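PDB 6DR3: penicillin-binding protein activator LpoA from Escherichia coli, which regulates peptidoglycan synthesis as an outer-membrane lipoprotein essential for the function of penicillin-binding protein 1A, whose transpeptidase activity it stimulates in vitro. Local coordinates for residues A[14-18]-A[19-23]; A[63-66]-A[67-70]; A[186-189]-A[190-193]. All coordinates share one frame; numbering follows the deposited sequence.

Contact 1. Residues A[14-18]-A[19-23]; sequences AQADS and AFYLQ
D17 is the N-cap where the extended backbone of A14-D17 turns into helix 18-25, and its main-chain O accepts the first helical bond, from Y21 N at 3.2 Å. S18 O follows with L22 N, a nearly straight bond of 2.8 Å. The cap itself is the D17 carboxylate. With CG set between the backbone N and the carbonyl carbon (chi1 60°), OD1 swings back over the start of the helix and receives F20 N at 3.0 Å, nearly along its C-O axis. This supplies an acceptor to a first-turn amide and should, by its charge, interact favourably with the helix dipole. The Y21 ring runs back beside the incoming chain, and one of its faces lies over D17 O. At the far end of the ring, Y21 OH accepts from A16 N over 3.1 Å, a bent bond (137°), and so ties the helix to the extended chain leading into it. A16 CB touches both aromatic residues, 3.5 Å from F20 CD2 and 3.8 Å from Y21 CE1, a small apolar patch on the approach to the cap. The polar end of S18 turns elsewhere: its OG is hydrogen-bonded to E47 of helix 30-47. That helix also packs on S18 through A43 and L44 and on L22 through A40, while A14 rests on A8 and Y9 of helix 7-11.

Contact 2. Residues A[63-66]-A[67-70]; sequences ELND and AQRR
N65 and Q68 form a capping box at the start of helix 66-82, a local surface contact where the loop after helix 50-58 enters the helix. Each residue's side chain serves the other's backbone. N65 OD1 accepts from Q68 N at 2.6 Å, and Q68 OE1 accepts from N65 N at 3.1 Å. The first bond runs nearly along the C=O axis; in the second the donor is tilted 22° from the plane of the glutamine carbonyl. For N65, a chi1 of 67° turns OD1 back toward the Q68 amide N. Q68, extended beyond CG, reaches back so that its side-chain amide lies against that of N65, and the two planes stack, 24° apart, with N65 ND2 3.4 Å from Q68 CD. The other end of the glutamine amide is fixed from outside: NE2 donates to N35 OD1 on helix 30-47, and I34 of the same helix packs on L64 and Q68. Both heteroatoms of the buried Q68 amide therefore have partners, and its orientation is set. Main-chain bonds from R69 N to N65 O and from R70 N to D66 O carry the turn onward. L64 CD1 lies 4.1 Å above the plane of the R69 guanidinium, toward its rim, and R69 NH2 is bonded to Q62 O. R70 bends at chi3 so that its guanidinium folds back over D66, with D66 O centred over one face. A water in the guanidinium plane bridges the two charged side chains, donating to D66 OD2 at 2.6 Å and accepting from R70 NH1 at 3.2 Å.

Contact 3. Residues A[186-189]-A[190-193]; sequences RNDP and DMMK
Backbone hydrogen bonds open helix 189-202 just after D188: D188 O takes M192 N at 2.8 Å, and P189 O takes K193 N at 3.0 Å. P189 occupies the first helical position, where its lack of an N-H costs no helical bond. A side-chain bond completes the N-cap. The D188 carboxylate accepts from M191 N, with OD1 3.2 Å away and the N-H nearly straight on it (171°), although the donor stands well above the carboxylate plane. With chi1 at -170° the carboxylate extends away from its own N, and OD1 is carried to the amide of M191. The negative charge at this helix start would be expected to interact favourably with its dipole, while the D190 carboxylate nearby adds a second like charge. Van der Waals contacts make up the rest. M191 crosses the capping side chain at a slant, its CG 3.4 Å from D188 OD2. M192, bent at chi2 and chi3, curls back toward the preceding loop, and its terminal methyl CE lies against the R186 backbone, 3.3 Å from R186 CA. The loop joins two packed helices: M192 rests on W182 and N185 of helix 170-185, M191 also touches N185, and the guanidinium of R186 makes a cation-pi contact with W182, so both sides of the turn converge on the end of helix 170-185.

How the contacts relate
From the N terminus, the three contacts follow one another in series; none nests within or crosses another. Each closes the entry from a loop into a helix: contact 1 between helix 7-11 and helix 18-25, contact 2 between helix 50-58 and helix 66-82, contact 3 between helix 170-185 and helix 189-202. Contacts 1 and 2 do not touch, with centres about 20 Å apart, but helix 30-47 packs against both and links them within this all-helical amino-terminal domain of LpoA. Contact 3 lies on the opposite side of the chain's centre from either, its centre about 48 Å from that of contact 1 and 54 Å from that of contact 2.

Contact 1. Residues A[14-18]-A[19-23]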
loop_
_atom_site.group_PDB
_atom_site.type_symbol
_atom_site.label_atom_id
_atom_site.label_comp_id
_atom_site.label_asym_id
_atom_site.label_seq_id
_atom_site.Cartn_x
_atom_site.Cartn_y
_atom_site.Cartn_z
ATOM N N ALA A 14 15.853 4.943 -1.653
ATOM C CA ALA A 14 16.078 6.357 -1.402
ATOM C C ALA A 14 14.955 7.118 -2.088
ATOM O O ALA A 14 14.346 6.626 -3.041
ATOM C CB ALA A 14 17.447 6.818 -1.912
ATOM N N GLN A 15 14.672 8.320 -1.591
ATOM C CA GLN A 15 13.623 9.158 -2.156
ATOM C C GLN A 15 14.135 10.575 -2.369
ATOM O O GLN A 15 14.946 11.088 -1.595
ATOM C CB GLN A 15 12.371 9.204 -1.255
ATOM C CG GLN A 15 11.314 8.154 -1.585
ATOM C CD GLN A 15 11.589 6.808 -0.941
ATOM O OE1 GLN A 15 12.340 6.712 0.029
ATOM N NE2 GLN A 15 10.974 5.760 -1.477
ATOM N N ALA A 16 13.645 11.195 -3.441
ATOM C CA ALA A 16 13.859 12.609 -3.716
ATOM C C ALA A 16 12.593 13.156 -4.362
ATOM O O ALA A 16 11.686 12.404 -4.725
ATOM C CB ALA A 16 15.080 12.832 -4.618
ATOM N N ASP A 17 12.529 14.475 -4.507
ATOM C CA ASP A 17 11.355 15.097 -5.101
ATOM C C ASP A 17 11.536 15.257 -6.612
ATOM O O ASP A 17 12.604 15.004 -7.171
ATOM C CB ASP A 17 11.065 16.446 -4.440
ATOM C CG ASP A 17 12.202 17.436 -4.588
ATOM O OD1 ASP A 17 13.082 17.228 -5.447
ATOM O OD2 ASP A 17 12.215 18.431 -3.833
ATOM N N SER A 18 10.459 15.686 -7.275
ATOM C CA SER A 18 10.471 15.772 -8.732
ATOM C C SER A 18 11.505 16.777 -9.223
ATOM O O SER A 18 12.126 16.576 -10.272
ATOM C CB SER A 18 9.080 16.143 -9.244
ATOM O OG SER A 18 8.653 17.379 -8.700
ATOM N N ALA A 19 11.704 17.869 -8.480
ATOM C CA ALA A 19 12.692 18.863 -8.887
ATOM C C ALA A 19 14.075 18.237 -9.025
ATOM O O ALA A 19 14.800 18.515 -9.987
ATOM C CB ALA A 19 12.717 20.015 -7.883
ATOM N N PHE A 20 14.456 17.385 -8.072
ATOM C CA PHE A 20 15.740 16.696 -8.149
ATOM C C PHE A 20 15.798 15.784 -9.369
ATOM O O PHE A 20 16.747 15.842 -10.159
ATOM C CB PHE A 20 15.970 15.899 -6.864
ATOM C CG PHE A 20 17.263 15.134 -6.842
ATOM C CD1 PHE A 20 18.452 15.765 -6.521
ATOM C CD2 PHE A 20 17.284 13.780 -7.125
ATOM C CE1 PHE A 20 19.641 15.058 -6.494
ATOM C CE2 PHE A 20 18.468 13.069 -7.099
ATOM C CZ PHE A 20 19.648 13.709 -6.782
ATOM N N TYR A 21 14.783 14.934 -9.539
ATOM C CA TYR A 21 14.775 13.998 -10.660
ATOM C C TYR A 21 14.796 14.730 -11.996
ATOM O O TYR A 21 15.495 14.314 -12.927
ATOM C CB TYR A 21 13.548 13.092 -10.574
ATOM C CG TYR A 21 13.524 12.174 -9.370
ATOM C CD1 TYR A 21 14.691 11.606 -8.872
ATOM C CD2 TYR A 21 12.329 11.872 -8.734
ATOM C CE1 TYR A 21 14.663 10.764 -7.775
ATOM C CE2 TYR A 21 12.292 11.032 -7.639
ATOM C CZ TYR A 21 13.458 10.481 -7.162
ATOM O OH TYR A 21 13.414 9.645 -6.068
ATOM N N LEU A 22 14.025 15.814 -12.114
ATOM C CA LEU A 22 14.006 16.571 -13.361
ATOM C C LEU A 22 15.362 17.212 -13.632
ATOM O O LEU A 22 15.802 17.278 -14.787
ATOM C CB LEU A 22 12.905 17.632 -13.313
ATOM C CG LEU A 22 11.470 17.092 -13.301
ATOM C CD1 LEU A 22 10.475 18.197 -12.984
ATOM C CD2 LEU A 22 11.127 16.431 -14.630
ATOM N N GLN A 23 16.041 17.681 -12.584
ATOM C CA GLN A 23 17.374 18.250 -12.761
ATOM C C GLN A 23 18.355 17.197 -13.261
ATOM O O GLN A 23 19.152 17.461 -14.169
ATOM C CB GLN A 23 17.860 18.857 -11.445
ATOM C CG GLN A 23 19.247 19.483 -11.515
ATOM C CD GLN A 23 19.320 20.635 -12.499
ATOM O OE1 GLN A 23 19.971 20.539 -13.539
ATOM N NE2 GLN A 23 18.654 21.736 -12.171
#

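Contact 2. Residues A[63-66]-A[67-70]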
loop_
_atom_site.group_PDB
_atom_site.type_symbol
_atom_site.label_atom_id
_atom_site.label_comp_id
_atom_site.label_asym_id
_atom_site.label_seq_id
_atom_site.Cartn_x
_atom_site.Cartn_y
_atom_site.Cartn_z
ATOM N N GLU A 63 11.353 2.893 -27.110
ATOM C CA GLU A 63 12.337 1.831 -26.887
ATOM C C GLU A 63 12.721 1.812 -25.411
ATOM O O GLU A 63 13.674 2.463 -24.986
ATOM C CB GLU A 63 13.559 2.039 -27.772
ATOM C CG GLU A 63 13.456 1.408 -29.153
ATOM C CD GLU A 63 14.658 1.718 -30.027
ATOM O OE1 GLU A 63 15.301 2.767 -29.809
ATOM O OE2 GLU A 63 14.964 0.908 -30.929
ATOM N N LEU A 64 11.970 1.049 -24.622
ATOM C CA LEU A 64 12.267 0.830 -23.213
ATOM C C LEU A 64 12.699 -0.615 -22.999
ATOM O O LEU A 64 12.225 -1.525 -23.685
ATOM C CB LEU A 64 11.046 1.136 -22.341
ATOM C CG LEU A 64 10.413 2.521 -22.493
ATOM C CD1 LEU A 64 9.061 2.561 -21.795
ATOM C CD2 LEU A 64 11.331 3.601 -21.937
ATOM N N ASN A 65 13.606 -0.829 -22.048
ATOM C CA ASN A 65 13.938 -2.195 -21.677
ATOM C C ASN A 65 12.840 -2.765 -20.781
ATOM O O ASN A 65 11.934 -2.055 -20.340
ATOM C CB ASN A 65 15.311 -2.263 -20.997
ATOM C CG ASN A 65 15.347 -1.567 -19.649
ATOM O OD1 ASN A 65 14.372 -1.564 -18.900
ATOM N ND2 ASN A 65 16.495 -0.979 -19.328
ATOM N N ASP A 66 12.923 -4.070 -20.511
ATOM C CA ASP A 66 11.834 -4.739 -19.804
ATOM C C ASP A 66 11.608 -4.126 -18.430
ATOM O O ASP A 66 10.460 -3.933 -18.010
ATOM C CB ASP A 66 12.121 -6.235 -19.680
ATOM C CG ASP A 66 12.302 -6.905 -21.026
ATOM O OD1 ASP A 66 12.760 -6.226 -21.969
ATOM O OD2 ASP A 66 11.979 -8.106 -21.143
ATOM N N ALA A 67 12.687 -3.809 -17.714
ATOM C CA ALA A 67 12.544 -3.202 -16.396
ATOM C C ALA A 67 11.881 -1.834 -16.493
ATOM O O ALA A 67 11.017 -1.492 -15.674
ATOM C CB ALA A 67 13.911 -3.093 -15.721
ATOM N N GLN A 68 12.263 -1.038 -17.494
ATOM C CA GLN A 68 11.671 0.285 -17.656
ATOM C C GLN A 68 10.213 0.200 -18.088
ATOM O O GLN A 68 9.406 1.054 -17.708
ATOM C CB GLN A 68 12.479 1.098 -18.668
ATOM C CG GLN A 68 13.883 1.443 -18.196
ATOM C CD GLN A 68 14.775 1.944 -19.316
ATOM O OE1 GLN A 68 14.571 1.612 -20.481
ATOM N NE2 GLN A 68 15.769 2.752 -18.964
ATOM N N ARG A 69 9.855 -0.814 -18.880
ATOM C CA ARG A 69 8.470 -0.941 -19.319
ATOM C C ARG A 69 7.567 -1.380 -18.175
ATOM O O ARG A 69 6.429 -0.909 -18.060
ATOM C CB ARG A 69 8.369 -1.921 -20.488
ATOM C CG ARG A 69 6.976 -1.982 -21.103
ATOM C CD ARG A 69 6.953 -2.756 -22.410
ATOM N NE ARG A 69 7.900 -2.218 -23.382
ATOM C CZ ARG A 69 7.717 -1.094 -24.069
ATOM N NH1 ARG A 69 6.620 -0.372 -23.894
ATOM N NH2 ARG A 69 8.639 -0.688 -24.930
ATOM N N ARG A 70 8.050 -2.282 -17.317
ATOM C CA ARG A 70 7.262 -2.685 -16.158
ATOM C C ARG A 70 6.984 -1.496 -15.247
ATOM O O ARG A 70 5.867 -1.338 -14.741
ATOM C CB ARG A 70 7.975 -3.802 -15.395
ATOM C CG ARG A 70 7.770 -5.181 -16.013
ATOM C CD ARG A 70 8.293 -6.304 -15.124
ATOM N NE ARG A 70 9.723 -6.549 -15.308
ATOM C CZ ARG A 70 10.238 -7.316 -16.267
ATOM N NH1 ARG A 70 9.447 -7.917 -17.149
ATOM N NH2 ARG A 70 11.552 -7.482 -16.349
HETATM O O HOH W 1 10.493 -9.593 -19.605
#

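Contact 3. Residues A[186-189]-A[190-193]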
loop_
_atom_site.group_PDB
_atom_site.type_symbol
_atom_site.label_atom_id
_atom_site.label_comp_id
_atom_site.label_asym_id
_atom_site.label_seq_id
_atom_site.Cartn_x
_atom_site.Cartn_y
_atom_site.Cartn_z
ATOM N N ARG A 186 -16.177 -4.222 23.692
ATOM C CA ARG A 186 -16.062 -2.777 23.512
ATOM C C ARG A 186 -16.792 -1.978 24.586
ATOM O O ARG A 186 -16.602 -0.759 24.656
ATOM C CB ARG A 186 -16.575 -2.373 22.124
ATOM C CG ARG A 186 -17.951 -2.909 21.759
ATOM C CD ARG A 186 -18.306 -2.551 20.327
ATOM N NE ARG A 186 -19.455 -3.311 19.844
ATOM C CZ ARG A 186 -19.903 -3.278 18.594
ATOM N NH1 ARG A 186 -19.300 -2.522 17.687
ATOM N NH2 ARG A 186 -20.956 -4.006 18.247
ATOM N N ASN A 187 -17.608 -2.620 25.421
ATOM C CA ASN A 187 -18.302 -1.936 26.504
ATOM C C ASN A 187 -17.607 -2.092 27.851
ATOM O O ASN A 187 -18.139 -1.625 28.864
ATOM C CB ASN A 187 -19.742 -2.450 26.609
ATOM C CG ASN A 187 -20.686 -1.418 27.200
ATOM O OD1 ASN A 187 -21.136 -0.508 26.508
ATOM N ND2 ASN A 187 -20.994 -1.557 28.484
ATOM N N ASP A 188 -16.439 -2.733 27.893
ATOM C CA ASP A 188 -15.685 -2.912 29.133
ATOM C C ASP A 188 -14.213 -2.672 28.834
ATOM O O ASP A 188 -13.487 -3.592 28.430
ATOM C CB ASP A 188 -15.909 -4.304 29.726
ATOM C CG ASP A 188 -15.349 -4.442 31.132
ATOM O OD1 ASP A 188 -14.375 -3.736 31.467
ATOM O OD2 ASP A 188 -15.885 -5.262 31.906
ATOM N N PRO A 189 -13.729 -1.439 29.017
ATOM C CA PRO A 189 -12.327 -1.144 28.675
ATOM C C PRO A 189 -11.323 -2.074 29.336
ATOM O O PRO A 189 -10.335 -2.459 28.700
ATOM C CB PRO A 189 -12.149 0.305 29.151
ATOM C CG PRO A 189 -13.521 0.880 29.160
ATOM C CD PRO A 189 -14.437 -0.247 29.521
ATOM N N ASP A 190 -11.547 -2.443 30.600
ATOM C CA ASP A 190 -10.606 -3.314 31.296
ATOM C C ASP A 190 -10.564 -4.698 30.658
ATOM O O ASP A 190 -9.485 -5.259 30.438
ATOM C CB ASP A 190 -10.980 -3.413 32.774
ATOM C CG ASP A 190 -10.894 -2.076 33.486
ATOM O OD1 ASP A 190 -10.363 -1.117 32.889
ATOM O OD2 ASP A 190 -11.358 -1.984 34.643
ATOM N N MET A 191 -11.734 -5.270 30.360
ATOM C CA MET A 191 -11.767 -6.564 29.689
ATOM C C MET A 191 -11.274 -6.458 28.253
ATOM O O MET A 191 -10.698 -7.414 27.724
ATOM C CB MET A 191 -13.182 -7.140 29.724
ATOM C CG MET A 191 -13.605 -7.661 31.090
ATOM S SD MET A 191 -12.681 -9.126 31.599
ATOM C CE MET A 191 -13.377 -10.366 30.511
ATOM N N MET A 192 -11.492 -5.311 27.606
ATOM C CA MET A 192 -10.953 -5.104 26.267
ATOM C C MET A 192 -9.436 -5.218 26.272
ATOM O O MET A 192 -8.848 -5.894 25.418
ATOM C CB MET A 192 -11.375 -3.735 25.735
ATOM C CG MET A 192 -10.830 -3.425 24.341
ATOM S SD MET A 192 -11.381 -4.597 23.091
ATOM C CE MET A 192 -13.121 -4.238 23.133
ATOM N N LYS A 193 -8.781 -4.542 27.216
ATOM C CA LYS A 193 -7.327 -4.610 27.292
ATOM C C LYS A 193 -6.859 -6.045 27.503
ATOM O O LYS A 193 -5.901 -6.495 26.865
ATOM C CB LYS A 193 -6.816 -3.709 28.417
ATOM C CG LYS A 193 -5.341 -3.366 28.297
ATOM C CD LYS A 193 -4.851 -2.534 29.468
ATOM C CE LYS A 193 -3.590 -1.765 29.103
ATOM N NZ LYS A 193 -2.547 -2.636 28.490
#